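Local structure of iron aquisition yersiniabactin synthesis enzyme, YbtT (Escherichia coli, 6BA9) at residues Cys100-Leu103 with Glu104-Gly107; Thr238-Val241 with Arg242-His246. The protein probably hydrolyses thioesters as a low-specificity type II thioesterase, maintaining production of the metallophore yersiniabactin by its NRPS/PKS assembly line. The protein carries 1 engineered substitution. All coordinates share one frame; numbering follows the deposited sequence.

Contact 1. Residues Cys100-Leu103 with Glu104-Gly107; sequences CRLL and EQRG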
ATOM      1  N   CYS A 100       4.382  10.063   1.609  1.00 12.16           N
ATOM      2  CA  CYS A 100       3.635  11.301   1.747  1.00 13.24           C
ATOM      3  C   CYS A 100       4.328  12.234   2.720  1.00 12.82           C
ATOM      4  O   CYS A 100       4.383  13.450   2.481  1.00 13.94           O
ATOM      5  CB  CYS A 100       2.209  10.984   2.206  1.00 13.66           C
ATOM      6  SG  CYS A 100       1.045  12.371   2.029  1.00 15.82           S
ATOM      7  N   ARG A 101       4.891  11.686   3.793  1.00 12.63           N
ATOM      8  CA  ARG A 101       5.648  12.483   4.762  1.00 14.67           C
ATOM      9  C   ARG A 101       6.785  13.221   4.071  1.00 15.34           C
ATOM     10  O   ARG A 101       6.950  14.436   4.243  1.00 17.41           O
ATOM     11  CB  ARG A 101       6.165  11.571   5.868  1.00 18.52           C
ATOM     12  CG  ARG A 101       6.991  12.213   6.970  1.00 27.65           C
ATOM     13  CD  ARG A 101       6.965  11.354   8.276  1.00 34.74           C
ATOM     14  NE  ARG A 101       8.194  11.553   9.037  1.00 42.00           N
ATOM     15  CZ  ARG A 101       8.996  10.589   9.490  1.00 42.69           C
ATOM     16  NH1 ARG A 101       8.713   9.307   9.301  1.00 41.55           N
ATOM     17  NH2 ARG A 101      10.098  10.920  10.162  1.00 45.62           N
ATOM     18  N   LEU A 102       7.563  12.511   3.252  1.00 14.13           N
ATOM     19  CA  LEU A 102       8.687  13.148   2.568  1.00 14.46           C
ATOM     20  C   LEU A 102       8.211  14.211   1.584  1.00 16.49           C
ATOM     21  O   LEU A 102       8.786  15.303   1.518  1.00 15.52           O
ATOM     22  CB  LEU A 102       9.523  12.090   1.841  1.00 14.19           C
ATOM     23  CG  LEU A 102      10.233  11.077   2.745  1.00 14.42           C
ATOM     24  CD1 LEU A 102      10.862   9.974   1.951  1.00 18.23           C
ATOM     25  CD2 LEU A 102      11.305  11.752   3.631  1.00 23.37           C
ATOM     26  N   LEU A 103       7.172  13.928   0.802  1.00 14.11           N
ATOM     27  CA  LEU A 103       6.706  14.878  -0.201  1.00 15.13           C
ATOM     28  C   LEU A 103       6.120  16.126   0.443  1.00 18.94           C
ATOM     29  O   LEU A 103       6.351  17.251  -0.029  1.00 18.29           O
ATOM     30  CB  LEU A 103       5.685  14.231  -1.123  1.00 17.82           C
ATOM     31  CG  LEU A 103       6.270  13.134  -1.995  1.00 15.43           C
ATOM     32  CD1 LEU A 103       5.146  12.547  -2.810  1.00 18.36           C
ATOM     33  CD2 LEU A 103       7.379  13.639  -2.901  1.00 16.95           C
ATOM     34  N   GLU A 104       5.356  15.944   1.521  1.00 17.62           N
ATOM     35  CA  GLU A 104       4.793  17.083   2.244  1.00 17.51           C
ATOM     36  C   GLU A 104       5.900  17.956   2.816  1.00 17.63           C
ATOM     37  O   GLU A 104       5.851  19.192   2.687  1.00 19.67           O
ATOM     38  CB  GLU A 104       3.858  16.565   3.352  1.00 19.07           C
ATOM     39  CG  GLU A 104       3.077  17.619   4.077  1.00 22.42           C
ATOM     40  CD  GLU A 104       2.090  16.987   5.048  1.00 20.11           C
ATOM     41  OE1 GLU A 104       1.380  16.036   4.647  1.00 20.96           O
ATOM     42  OE2 GLU A 104       2.080  17.425   6.203  1.00 21.48           O
ATOM     43  N   GLN A 105       6.923  17.336   3.426  1.00 17.41           N
ATOM     44  CA  GLN A 105       8.045  18.073   4.001  1.00 20.20           C
ATOM     45  C   GLN A 105       8.794  18.858   2.938  1.00 21.05           C
ATOM     46  O   GLN A 105       9.332  19.943   3.211  1.00 21.49           O
ATOM     47  CB  GLN A 105       9.035  17.112   4.649  1.00 21.66           C
ATOM     48  CG  GLN A 105       8.580  16.416   5.911  1.00 33.12           C
ATOM     49  CD  GLN A 105       9.530  15.289   6.290  1.00 29.52           C
ATOM     50  OE1 GLN A 105      10.503  15.012   5.577  1.00 39.58           O
ATOM     51  NE2 GLN A 105       9.254  14.632   7.405  1.00 41.59           N
ATOM     52  N   ARG A 106       8.902  18.305   1.738  1.00 16.95           N
ATOM     53  CA  ARG A 106       9.607  18.980   0.656  1.00 17.59           C
ATOM     54  C   ARG A 106       8.791  20.099   0.015  1.00 21.13           C
ATOM     55  O   ARG A 106       9.285  20.735  -0.925  1.00 21.17           O
ATOM     56  CB  ARG A 106       9.973  17.944  -0.421  1.00 16.18           C
ATOM     57  CG  ARG A 106      11.038  16.952   0.020  1.00 16.84           C
ATOM     58  CD  ARG A 106      11.179  15.778  -0.958  1.00 14.87           C
ATOM     59  NE  ARG A 106      11.987  14.712  -0.362  1.00 16.35           N
ATOM     60  CZ  ARG A 106      12.310  13.575  -0.975  1.00 14.04           C
ATOM     61  NH1 ARG A 106      11.909  13.327  -2.220  1.00 15.34           N
ATOM     62  NH2 ARG A 106      13.027  12.677  -0.325  1.00 17.56           N
ATOM     63  N   GLY A 107       7.557  20.338   0.465  1.00 19.14           N
ATOM     64  CA  GLY A 107       6.721  21.372  -0.111  1.00 21.62           C
ATOM     65  C   GLY A 107       5.982  20.967  -1.361  1.00 25.60           C
ATOM     66  O   GLY A 107       5.576  21.833  -2.142  1.00 25.17           O
TER
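E104, Q105 and R106 each reach back four residues through the backbone, to the carbonyls of C100, R101 and L102. The bond from N of E104 to O of C100 is 2.8 Å long, and the one from N of R106 to O of L102, at 3.0 Å, is the most bent of the three at 147°. G107 then leaves the helix with positive phi and closes a Schellman motif, its N bonded to O of E104 at 3.0 Å. This positive-phi position is a glycine, where no CB crowds the carbonyl O of R106.

R101 and Q105 run side by side in the same direction. NE2 of Q105 lies 3.3 Å from CG of R101 and approaches the guanidinium obliquely, the amide standing almost perpendicular to it, with 82° between the planes. The polar end of R101 is engaged one turn earlier, where NH1 forms a salt bridge with E98. R106 turns back along L102: with CG beside its own backbone N (chi1 -69°) and the chain extended as far as NE, the guanidinium arrives with CB of L102 over one face, near the rim, while NH2 is 4.1 Å from CD1 of the same leucine. NH1 of R106 is held by N72 and E75, both on helix 63-77. E104 sends its carboxylate to T188 OG1 and R187 N.

L102 thus gives one face of the R106 guanidinium an apolar neighbour. The helix end is fixed by its own backbone and by its polar side chains: a salt bridge from R106 to E75 and a hydrogen bond to N72 tie it to helix 63-77, and hydrogen bonds from E104 tie it to R187 and T188 in the loop that precedes strand 190-195.

Contact 2. Residues Thr238-Val241 with Arg242-His246; sequences TQIV and RHFPH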
ATOM      1  N   THR A 238     -14.663   3.717  -5.677  1.00 16.19           N
ATOM      2  CA  THR A 238     -15.756   4.627  -5.353  1.00 18.31           C
ATOM      3  C   THR A 238     -15.424   5.468  -4.129  1.00 17.78           C
ATOM      4  O   THR A 238     -15.614   6.692  -4.131  1.00 17.79           O
ATOM      5  CB  THR A 238     -17.040   3.843  -5.110  1.00 18.82           C
ATOM      6  OG1 THR A 238     -17.423   3.200  -6.318  1.00 23.76           O
ATOM      7  CG2 THR A 238     -18.147   4.784  -4.664  1.00 22.29           C
ATOM      8  N   GLN A 239     -14.911   4.832  -3.071  1.00 17.25           N
ATOM      9  CA  GLN A 239     -14.651   5.594  -1.857  1.00 17.19           C
ATOM     10  C   GLN A 239     -13.498   6.563  -2.050  1.00 16.94           C
ATOM     11  O   GLN A 239     -13.516   7.670  -1.510  1.00 17.50           O
ATOM     12  CB  GLN A 239     -14.407   4.659  -0.675  1.00 18.98           C
ATOM     13  CG  GLN A 239     -15.622   3.826  -0.319  1.00 20.07           C
ATOM     14  CD  GLN A 239     -16.853   4.674  -0.043  1.00 23.35           C
ATOM     15  OE1 GLN A 239     -16.757   5.758   0.515  1.00 23.22           O
ATOM     16  NE2 GLN A 239     -18.015   4.189  -0.470  1.00 32.78           N
ATOM     17  N   ILE A 240     -12.479   6.179  -2.817  1.00 15.76           N
ATOM     18  CA  ILE A 240     -11.397   7.118  -3.098  1.00 15.70           C
ATOM     19  C   ILE A 240     -11.931   8.339  -3.838  1.00 16.45           C
ATOM     20  O   ILE A 240     -11.698   9.483  -3.439  1.00 18.60           O
ATOM     21  CB  ILE A 240     -10.266   6.415  -3.875  1.00 15.51           C
ATOM     22  CG1 ILE A 240      -9.635   5.349  -2.981  1.00 16.65           C
ATOM     23  CG2 ILE A 240      -9.249   7.406  -4.353  1.00 17.60           C
ATOM     24  CD1 ILE A 240      -8.624   4.470  -3.678  1.00 17.44           C
ATOM     25  N   VAL A 241     -12.651   8.126  -4.938  1.00 15.93           N
ATOM     26  CA  VAL A 241     -13.089   9.273  -5.731  1.00 19.28           C
ATOM     27  C   VAL A 241     -14.004  10.183  -4.921  1.00 17.82           C
ATOM     28  O   VAL A 241     -13.853  11.414  -4.946  1.00 21.22           O
ATOM     29  CB  VAL A 241     -13.747   8.810  -7.044  1.00 19.44           C
ATOM     30  CG1 VAL A 241     -14.271  10.030  -7.821  1.00 23.70           C
ATOM     31  CG2 VAL A 241     -12.776   8.032  -7.887  1.00 22.29           C
ATOM     32  N   ARG A 242     -14.956   9.595  -4.185  1.00 17.86           N
ATOM     33  CA  ARG A 242     -15.934  10.363  -3.407  1.00 20.61           C
ATOM     34  C   ARG A 242     -15.260  11.298  -2.418  1.00 21.87           C
ATOM     35  O   ARG A 242     -15.777  12.385  -2.123  1.00 23.71           O
ATOM     36  CB  ARG A 242     -16.835   9.420  -2.594  1.00 21.63           C
ATOM     37  CG  ARG A 242     -17.896   8.706  -3.367  1.00 29.86           C
ATOM     38  CD  ARG A 242     -18.772   7.883  -2.406  1.00 30.43           C
ATOM     39  NE  ARG A 242     -19.471   8.740  -1.442  1.00 42.54           N
ATOM     40  CZ  ARG A 242     -19.384   8.661  -0.111  1.00 41.80           C
ATOM     41  NH1 ARG A 242     -18.640   7.736   0.483  1.00 40.77           N
ATOM     42  NH2 ARG A 242     -20.071   9.512   0.641  1.00 45.54           N
ATOM     43  N   HIS A 243     -14.126  10.881  -1.857  1.00 17.88           N
ATOM     44  CA  HIS A 243     -13.503  11.624  -0.771  1.00 18.15           C
ATOM     45  C   HIS A 243     -12.469  12.658  -1.210  1.00 18.00           C
ATOM     46  O   HIS A 243     -12.004  13.424  -0.365  1.00 19.97           O
ATOM     47  CB  HIS A 243     -12.887  10.667   0.260  1.00 17.07           C
ATOM     48  CG  HIS A 243     -13.905   9.991   1.121  1.00 17.44           C
ATOM     49  ND1 HIS A 243     -14.489   8.791   0.795  1.00 18.16           N
ATOM     50  CD2 HIS A 243     -14.474  10.379   2.290  1.00 21.40           C
ATOM     51  CE1 HIS A 243     -15.359   8.454   1.731  1.00 19.50           C
ATOM     52  NE2 HIS A 243     -15.371   9.404   2.649  1.00 21.19           N
ATOM     53  N   PHE A 244     -12.090  12.704  -2.491  1.00 18.07           N
ATOM     54  CA  PHE A 244     -11.108  13.672  -2.986  1.00 17.48           C
ATOM     55  C   PHE A 244     -11.672  14.397  -4.201  1.00 20.24           C
ATOM     56  O   PHE A 244     -11.067  14.419  -5.275  1.00 20.35           O
ATOM     57  CB  PHE A 244      -9.774  12.980  -3.278  1.00 18.38           C
ATOM     58  CG  PHE A 244      -9.158  12.376  -2.053  1.00 15.83           C
ATOM     59  CD1 PHE A 244      -8.429  13.153  -1.164  1.00 16.34           C
ATOM     60  CD2 PHE A 244      -9.361  11.044  -1.751  1.00 15.19           C
ATOM     61  CE1 PHE A 244      -7.889  12.603  -0.012  1.00 15.75           C
ATOM     62  CE2 PHE A 244      -8.821  10.492  -0.595  1.00 16.02           C
ATOM     63  CZ  PHE A 244      -8.094  11.268   0.275  1.00 16.22           C
ATOM     64  N   PRO A 245     -12.838  15.036  -4.052  1.00 21.60           N
ATOM     65  CA  PRO A 245     -13.453  15.691  -5.217  1.00 24.58           C
ATOM     66  C   PRO A 245     -12.609  16.804  -5.795  1.00 26.25           C
ATOM     67  O   PRO A 245     -12.683  17.055  -7.004  1.00 29.37           O
ATOM     68  CB  PRO A 245     -14.784  16.218  -4.661  1.00 25.38           C
ATOM     69  CG  PRO A 245     -14.559  16.339  -3.187  1.00 26.58           C
ATOM     70  CD  PRO A 245     -13.668  15.189  -2.842  1.00 22.34           C
ATOM     71  N   HIS A 246     -11.825  17.494  -4.968  1.00 27.26           N
ATOM     72  CA  HIS A 246     -10.912  18.510  -5.485  1.00 31.14           C
ATOM     73  C   HIS A 246      -9.950  17.909  -6.497  1.00 30.98           C
ATOM     74  O   HIS A 246      -9.767  18.439  -7.600  1.00 33.26           O
ATOM     75  CB  HIS A 246     -10.155  19.178  -4.324  1.00 35.57           C
ATOM     76  CG  HIS A 246      -9.354  18.234  -3.461  1.00 41.19           C
ATOM     77  ND1 HIS A 246      -9.920  17.188  -2.757  1.00 35.55           N
ATOM     78  CD2 HIS A 246      -8.030  18.210  -3.162  1.00 39.48           C
ATOM     79  CE1 HIS A 246      -8.979  16.555  -2.075  1.00 38.83           C
ATOM     80  NE2 HIS A 246      -7.822  17.155  -2.302  1.00 34.32           N
TER
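Q239 folds at its second torsion (chi2 -55°) and R242 at its third (chi3 63°), which turns the glutamine amide and the guanidinium to meet one turn apart on the helix. The two lie alongside each other, OE1 of Q239 at the guanidinium edge and 2.7 Å from NH1 of R242. Although short, this bond is weak, being bent to 129°, and the two planes are steeply inclined.

H243 turns to the main-chain carbonyl of Q239. Its ND1 donates to O of Q239 at 2.7 Å, nearly straight, and the oxygen lies in the imidazole plane. The same oxygen takes a longer bond from N of H243, at 3.3 Å; both donors grip it, and the in-plane ND1 bond holds the ring's rotation. As the donor to a carbonyl, ND1 carries a hydrogen. CE1 of H243 also comes within 3.3 Å of OE1 of Q239.

From H243 on, the bonding pattern tightens: its N is shared between O of Q239 and O of I240, and N of F244 then bonds O of V241 at 3.3 Å, and only weakly O of I240. The F244 ring turns its edge to that I240 oxygen, with CD2 3.3 Å away.

I240 of helix 233-243 and F244 just beyond it rest on I114 of strand 112-116, F244 also on L191 of strand 190-195, while H243 and Q239 reach V220 of strand 216-222; after F244 the chain enters helix 245-248.

In the fold
The centres of contacts 1 and 2 lie 21 Å apart, and their nearest atoms are about 9 Å from each other without touching. Contact 1 comes first along the chain, at the end of helix 91-105, which links strands 84-89 and 112-116 in a beta-alpha-beta unit of the mixed sheet. Contact 2 follows near the C-terminus, where helix 233-243 gives way to helix 245-248 after the last strand, 216-222. Strand 112-116 relates the two: it follows helix 91-105 in sequence and receives I240 and F244 through I114. Each contact lies at the end of a helix packed on the central sheet of this alpha/beta-hydrolase-type thioesterase domain, L103 touching strand 84-89 and I240 strand 112-116.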